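Local structure of cytochrome C' (Rhodopseudomonas palustris, 1MQV) at residues A[32-38]-A[93-99]; A[84-89]-A[108-112]. The protein carries a covalently bound high-spin heme c whose iron has no sixth ligand and takes part in electron transfer, although its exact physiological role is unknown. The protein carries 3 engineered substitutions. Residue numbers count along the deposited sequence, not the author numbering.

Contact 1. Residues A[32-38]-A[93-99]; sequences WDQAVVQ and QGTIKDE. Engineered in segment 32-38: Trp32 (natural residue Phe).
Segment 32-38 leads into the start of helix 34-50, and segment 93-99 runs from the last turn of helix 75-95 through Ile96-Asp98 to the first residue of helix 99-120. CA atoms pair Trp32 with Glu99 (6.0 Å), Gln34 with Lys97 (6.7 Å) and Gln38 with Gln93 (5.9 Å), so the two segments run antiparallel; they bury 424 Å² between them. Trp32, an engineered replacement of phenylalanine, is extended (phi/psi -54/140), and chi1 t with chi2 -110° lays its indole along the connection. Glu99 N and the Asp98 backbone lie over one ring face, with Trp32 CZ2 3.3 Å from Asp98 CA, while Ile96 meets the ring edge, CG2 to Trp32 CH2 at 3.8 Å. Asp33 is the N-cap: its short carboxylate accepts from the first-turn amide of Val36, N to Asp33 OD1 at 3.0 Å, where no preceding helical carbonyl is available. Gln34, chi1 t, reaches over Lys97, its NE2 3.3 Å from Lys97 O at a poor hydrogen-bonding angle; a long polar side chain suits this solvent-exposed position. Val37, chi1 t, points inward, and its CG1 packs 3.9 Å from Ile96 CG2, a compact branched pair for a buried spot that Met25 and Leu102 help to enclose. Gln38, chi1 m and chi2 m, brings the end of its side chain up to Gln93. Ile96 leaves helical geometry at phi/psi -97/102, and Asp98, whose OD1 is hydrogen-bonded to Ser101 OG, is the N-cap of helix 99-120. A helix start thus packs on an interhelical turn at one end of a four-helix bundle.

Contact 2. Residues A[84-89]-A[108-112]; sequences KLAAAA and GVLGN. With HEC (heme c), chain C.
A water spans the two helices here: it accepts from Lys84 NZ at 3.0 Å and donates to Asn112 OD1 at 2.8 Å. Segment 84-89 of helix 75-95 and segment 108-112 of helix 99-120, the latter kinked, with Asn112 N hydrogen-bonded to Val109 O at 3.2 Å, run antiparallel (signed crossing -159°), their axes 8.8 Å apart at closest. Ala88 faces Val109 (CA to CA 5.3 Å) and Leu85 faces Asn112 (6.0 Å). Ala88 CB, a single methyl, permits this close approach, 3.8 Å from Asn112 ND2. Asn112, chi1 m, turns its amide back so that ND2 donates to Val109 O at 3.1 Å. An all-t Lys84 stretches along it, CE 3.3 Å from Asn112 OD1. Leu85 (chi1 t, chi2 p) packs on Val109, CD1 3.9 Å from Val109 CG1, and its CD2 lies 3.9 Å from heme CBB. Asn112 O is 3.7 Å from heme CMC. The chemistry thus grades from hydrated polar edge to apolar heme-side wall, the buried amide having a partner at each end.

Overall arrangement
The two contacts lie about 15 Å apart between centres, and both draw on helix 75-95. Along the chain their segments alternate: 32-38, 84-89, 93-99, 108-112. Contact 1 joins the start of helix 34-50 to the turn following helix 75-95, whereas contact 2 pairs helix 75-95 with helix 99-120 farther along the antiparallel hairpin which that turn creates. The centre of contact 1 is about 17 Å from the chain centre, away from the heme site; that of contact 2 is about 8 Å from the chain centre. Contact 2 contributes Leu85 and Asn112 to the heme pocket, and Asn112 directly precedes Cys113, which is covalently bound to the heme. Through helix 75-95, packing at one end of the bundle continues to the heme-lining interior.

Contact 1. Residues A[32-38]-A[93-99]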
loop_
_atom_site.group_PDB
_atom_site.type_symbol
_atom_site.label_atom_id
_atom_site.label_comp_id
_atom_site.label_asym_id
_atom_site.label_seq_id
_atom_site.Cartn_x
_atom_site.Cartn_y
_atom_site.Cartn_z
ATOM N N TRP A 32 -20.077 0.088 -8.889
ATOM C CA TRP A 32 -19.121 1.190 -8.965
ATOM C C TRP A 32 -19.599 2.336 -8.059
ATOM O O TRP A 32 -20.806 2.615 -7.995
ATOM C CB TRP A 32 -19.061 1.691 -10.406
ATOM C CG TRP A 32 -18.492 3.035 -10.531
ATOM C CD1 TRP A 32 -19.159 4.174 -10.863
ATOM C CD2 TRP A 32 -17.111 3.397 -10.406
ATOM N NE1 TRP A 32 -18.282 5.221 -10.960
ATOM C CE2 TRP A 32 -17.017 4.772 -10.679
ATOM C CE3 TRP A 32 -15.937 2.690 -10.085
ATOM C CZ2 TRP A 32 -15.802 5.459 -10.646
ATOM C CZ3 TRP A 32 -14.723 3.383 -10.056
ATOM C CH2 TRP A 32 -14.672 4.743 -10.328
ATOM N N ASP A 33 -18.662 2.982 -7.359
ATOM C CA ASP A 33 -18.986 4.096 -6.477
ATOM C C ASP A 33 -17.745 4.955 -6.549
ATOM O O ASP A 33 -16.722 4.578 -5.961
ATOM C CB ASP A 33 -19.210 3.564 -5.054
ATOM C CG ASP A 33 -19.651 4.652 -4.080
ATOM O OD1 ASP A 33 -19.039 5.746 -4.057
ATOM O OD2 ASP A 33 -20.615 4.396 -3.328
ATOM N N GLN A 34 -17.791 6.068 -7.285
ATOM C CA GLN A 34 -16.597 6.891 -7.441
ATOM C C GLN A 34 -16.003 7.395 -6.125
ATOM O O GLN A 34 -14.784 7.414 -5.946
ATOM C CB GLN A 34 -16.839 8.084 -8.374
ATOM C CG GLN A 34 -15.650 9.033 -8.364
ATOM C CD GLN A 34 -15.400 9.747 -9.678
ATOM O OE1 GLN A 34 -14.261 10.122 -9.975
ATOM N NE2 GLN A 34 -16.455 9.955 -10.465
ATOM N N ALA A 35 -16.875 7.766 -5.196
ATOM C CA ALA A 35 -16.449 8.273 -3.902
ATOM C C ALA A 35 -15.673 7.213 -3.097
ATOM O O ALA A 35 -14.654 7.525 -2.460
ATOM C CB ALA A 35 -17.682 8.744 -3.117
ATOM N N VAL A 36 -16.179 5.982 -3.091
ATOM C CA VAL A 36 -15.509 4.894 -2.370
ATOM C C VAL A 36 -14.117 4.654 -2.937
ATOM O O VAL A 36 -13.177 4.410 -2.202
ATOM C CB VAL A 36 -16.314 3.557 -2.483
ATOM C CG1 VAL A 36 -15.441 2.362 -1.978
ATOM C CG2 VAL A 36 -17.620 3.671 -1.677
ATOM N N VAL A 37 -13.999 4.702 -4.263
ATOM C CA VAL A 37 -12.714 4.483 -4.917
ATOM C C VAL A 37 -11.748 5.611 -4.589
ATOM O O VAL A 37 -10.589 5.366 -4.254
ATOM C CB VAL A 37 -12.935 4.366 -6.425
ATOM C CG1 VAL A 37 -11.630 4.329 -7.149
ATOM C CG2 VAL A 37 -13.690 3.104 -6.694
ATOM N N GLN A 38 -12.226 6.853 -4.641
ATOM C CA GLN A 38 -11.387 8.007 -4.299
ATOM C C GLN A 38 -10.912 7.909 -2.851
ATOM O O GLN A 38 -9.758 8.243 -2.521
ATOM C CB GLN A 38 -12.190 9.275 -4.455
ATOM C CG GLN A 38 -12.212 9.786 -5.863
ATOM C CD GLN A 38 -10.836 10.290 -6.293
ATOM O OE1 GLN A 38 -9.995 9.519 -6.746
ATOM N NE2 GLN A 38 -10.599 11.588 -6.124
ATOM N N GLN A 93 -6.188 8.925 -8.687
ATOM C CA GLN A 93 -7.335 9.729 -8.261
ATOM C C GLN A 93 -7.716 10.586 -9.444
ATOM O O GLN A 93 -8.877 10.921 -9.622
ATOM C CB GLN A 93 -6.976 10.610 -7.064
ATOM C CG GLN A 93 -6.663 9.758 -5.822
ATOM C CD GLN A 93 -6.153 10.560 -4.619
ATOM O OE1 GLN A 93 -5.241 10.121 -3.923
ATOM N NE2 GLN A 93 -6.760 11.706 -4.354
ATOM N N GLY A 94 -6.732 10.914 -10.270
ATOM C CA GLY A 94 -7.017 11.717 -11.440
ATOM C C GLY A 94 -7.421 10.876 -12.643
ATOM O O GLY A 94 -8.241 11.307 -13.456
ATOM N N THR A 95 -6.881 9.661 -12.761
ATOM C CA THR A 95 -7.195 8.824 -13.926
ATOM C C THR A 95 -8.385 7.887 -13.779
ATOM O O THR A 95 -8.957 7.464 -14.784
ATOM C CB THR A 95 -5.979 7.991 -14.345
ATOM O OG1 THR A 95 -5.665 7.033 -13.321
ATOM C CG2 THR A 95 -4.775 8.904 -14.565
ATOM N N ILE A 96 -8.755 7.527 -12.547
ATOM C CA ILE A 96 -9.909 6.632 -12.377
ATOM C C ILE A 96 -11.190 7.431 -12.080
ATOM O O ILE A 96 -11.448 7.869 -10.961
ATOM C CB ILE A 96 -9.612 5.569 -11.281
ATOM C CG1 ILE A 96 -8.464 4.688 -11.792
ATOM C CG2 ILE A 96 -10.886 4.691 -11.004
ATOM C CD1 ILE A 96 -7.963 3.625 -10.791
ATOM N N LYS A 97 -12.017 7.582 -13.109
ATOM C CA LYS A 97 -13.213 8.410 -13.013
ATOM C C LYS A 97 -14.535 7.668 -13.268
ATOM O O LYS A 97 -15.625 8.242 -13.110
ATOM C CB LYS A 97 -13.087 9.554 -14.024
ATOM C CG LYS A 97 -13.227 9.050 -15.462
ATOM C CD LYS A 97 -13.066 10.141 -16.491
ATOM C CE LYS A 97 -11.605 10.413 -16.757
ATOM N NZ LYS A 97 -11.422 11.493 -17.760
ATOM N N ASP A 98 -14.430 6.413 -13.686
ATOM C CA ASP A 98 -15.601 5.583 -13.956
ATOM C C ASP A 98 -15.175 4.136 -13.897
ATOM O O ASP A 98 -13.994 3.879 -13.738
ATOM C CB ASP A 98 -16.199 5.908 -15.327
ATOM C CG ASP A 98 -15.172 5.925 -16.450
ATOM O OD1 ASP A 98 -14.175 5.186 -16.392
ATOM O OD2 ASP A 98 -15.387 6.672 -17.429
ATOM N N GLU A 99 -16.117 3.199 -14.058
ATOM C CA GLU A 99 -15.804 1.779 -13.971
ATOM C C GLU A 99 -14.836 1.317 -15.019
ATOM O O GLU A 99 -13.953 0.497 -14.760
ATOM C CB GLU A 99 -17.072 0.928 -14.021
ATOM C CG GLU A 99 -16.741 -0.547 -13.823
ATOM C CD GLU A 99 -17.880 -1.315 -13.222
ATOM O OE1 GLU A 99 -18.819 -0.665 -12.702
ATOM O OE2 GLU A 99 -17.828 -2.563 -13.260
#

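Contact 2. Residues A[84-89]-A[108-112]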
loop_
_atom_site.group_PDB
_atom_site.type_symbol
_atom_site.label_atom_id
_atom_site.label_comp_id
_atom_site.label_asym_id
_atom_site.label_seq_id
_atom_site.Cartn_x
_atom_site.Cartn_y
_atom_site.Cartn_z
ATOM N N LYS A 84 6.679 5.237 -4.800
ATOM C CA LYS A 84 6.077 4.831 -6.080
ATOM C C LYS A 84 4.587 4.534 -5.889
ATOM O O LYS A 84 3.735 4.989 -6.642
ATOM C CB LYS A 84 6.810 3.600 -6.652
ATOM C CG LYS A 84 6.194 2.999 -7.909
ATOM C CD LYS A 84 7.132 1.999 -8.575
ATOM C CE LYS A 84 6.451 1.376 -9.783
ATOM N NZ LYS A 84 7.222 0.244 -10.277
ATOM N N LEU A 85 4.244 3.817 -4.828
ATOM C CA LEU A 85 2.848 3.528 -4.607
ATOM C C LEU A 85 2.071 4.790 -4.292
ATOM O O LEU A 85 0.946 4.952 -4.739
ATOM C CB LEU A 85 2.704 2.475 -3.472
ATOM C CG LEU A 85 1.260 2.192 -3.020
ATOM C CD1 LEU A 85 0.322 1.643 -4.181
ATOM C CD2 LEU A 85 1.402 1.161 -1.864
ATOM N N ALA A 86 2.681 5.721 -3.546
ATOM C CA ALA A 86 1.997 6.942 -3.201
ATOM C C ALA A 86 1.717 7.720 -4.470
ATOM O O ALA A 86 0.612 8.209 -4.674
ATOM C CB ALA A 86 2.861 7.788 -2.214
ATOM N N ALA A 87 2.709 7.799 -5.341
ATOM C CA ALA A 87 2.511 8.521 -6.602
ATOM C C ALA A 87 1.520 7.805 -7.544
ATOM O O ALA A 87 0.799 8.463 -8.289
ATOM C CB ALA A 87 3.837 8.704 -7.285
ATOM N N ALA A 88 1.487 6.480 -7.526
ATOM C CA ALA A 88 0.533 5.742 -8.365
ATOM C C ALA A 88 -0.901 5.983 -7.884
ATOM O O ALA A 88 -1.814 6.236 -8.693
ATOM C CB ALA A 88 0.875 4.221 -8.349
ATOM N N ALA A 89 -1.125 5.917 -6.563
ATOM C CA ALA A 89 -2.454 6.119 -6.072
ATOM C C ALA A 89 -2.887 7.541 -6.285
ATOM O O ALA A 89 -4.067 7.801 -6.566
ATOM C CB ALA A 89 -2.571 5.741 -4.535
ATOM N N GLY A 108 -1.889 -0.692 -12.221
ATOM C CA GLY A 108 -0.658 0.040 -11.957
ATOM C C GLY A 108 -0.467 0.358 -10.476
ATOM O O GLY A 108 0.654 0.429 -9.951
ATOM N N VAL A 109 -1.580 0.547 -9.793
ATOM C CA VAL A 109 -1.542 0.843 -8.382
ATOM C C VAL A 109 -1.243 -0.413 -7.573
ATOM O O VAL A 109 -0.230 -0.490 -6.828
ATOM C CB VAL A 109 -2.900 1.418 -7.917
ATOM C CG1 VAL A 109 -2.836 1.782 -6.443
ATOM C CG2 VAL A 109 -3.276 2.654 -8.778
ATOM N N LEU A 110 -2.138 -1.389 -7.713
ATOM C CA LEU A 110 -2.046 -2.632 -6.967
ATOM C C LEU A 110 -0.821 -3.486 -7.228
ATOM O O LEU A 110 -0.451 -4.309 -6.386
ATOM C CB LEU A 110 -3.325 -3.464 -7.167
ATOM C CG LEU A 110 -4.689 -2.811 -6.844
ATOM C CD1 LEU A 110 -5.775 -3.866 -6.924
ATOM C CD2 LEU A 110 -4.657 -2.192 -5.430
ATOM N N GLY A 111 -0.184 -3.341 -8.387
ATOM C CA GLY A 111 0.994 -4.166 -8.635
ATOM C C GLY A 111 2.163 -3.856 -7.689
ATOM O O GLY A 111 3.049 -4.695 -7.475
ATOM N N ASN A 112 2.143 -2.657 -7.114
ATOM C CA ASN A 112 3.178 -2.218 -6.207
ATOM C C ASN A 112 3.117 -3.042 -4.925
ATOM O O ASN A 112 4.156 -3.234 -4.292
ATOM C CB ASN A 112 2.974 -0.734 -5.891
ATOM C CG ASN A 112 3.398 0.139 -7.022
ATOM O OD1 ASN A 112 4.592 0.160 -7.371
ATOM N ND2 ASN A 112 2.436 0.848 -7.640
HETATM FE FE HEC C . 2.240 -4.473 2.461
HETATM C CHA HEC C . 2.339 -5.957 5.482
HETATM C CHB HEC C . -1.166 -4.791 2.434
HETATM C CHC HEC C . 2.032 -2.341 -0.159
HETATM C CHD HEC C . 5.689 -3.726 2.672
HETATM N NA HEC C . 0.831 -5.254 3.738
HETATM C C1A HEC C . 1.112 -5.818 4.944
HETATM C C2A HEC C . -0.098 -6.248 5.539
HETATM C C3A HEC C . -1.153 -5.954 4.667
HETATM C C4A HEC C . -0.514 -5.315 3.538
HETATM C CMA HEC C . -2.630 -6.189 4.705
HETATM C CAA HEC C . -0.213 -6.994 6.863
HETATM C CBA HEC C . -0.352 -5.996 7.991
HETATM C CGA HEC C . -0.671 -6.692 9.320
HETATM O O1A HEC C . -1.844 -6.680 9.705
HETATM O O2A HEC C . 0.255 -7.239 9.951
HETATM N NB HEC C . 0.785 -3.766 1.385
HETATM C C1B HEC C . -0.563 -4.083 1.403
HETATM C C2B HEC C . -1.313 -3.526 0.256
HETATM C C3B HEC C . -0.417 -2.848 -0.474
HETATM C C4B HEC C . 0.884 -2.965 0.247
HETATM C CMB HEC C . -2.832 -3.777 0.004
HETATM C CAB HEC C . -0.620 -2.130 -1.732
HETATM C CBB HEC C . -1.648 -1.198 -1.935
HETATM N NC HEC C . 3.548 -3.247 1.533
HETATM C C1C HEC C . 3.299 -2.437 0.426
HETATM C C2C HEC C . 4.479 -1.838 -0.065
HETATM C C3C HEC C . 5.554 -2.223 0.693
HETATM C C4C HEC C . 4.921 -3.128 1.701
HETATM C CMC HEC C . 4.587 -1.028 -1.402
HETATM C CAC HEC C . 6.988 -1.986 0.602
HETATM C CBC HEC C . 7.445 -0.784 -0.113
HETATM N ND HEC C . 3.763 -4.767 3.774
HETATM C C1D HEC C . 5.113 -4.535 3.696
HETATM C C2D HEC C . 5.844 -5.146 4.827
HETATM C C3D HEC C . 4.877 -5.764 5.584
HETATM C C4D HEC C . 3.581 -5.517 4.955
HETATM C CMD HEC C . 7.338 -4.822 5.124
HETATM C CAD HEC C . 5.168 -6.502 6.976
HETATM C CBD HEC C . 4.907 -5.405 8.052
HETATM C CGD HEC C . 5.353 -5.907 9.423
HETATM O O1D HEC C . 5.011 -7.065 9.702
HETATM O O2D HEC C . 6.025 -5.165 10.166
HETATM O O HOH W 1 6.395 -1.818 -8.193
#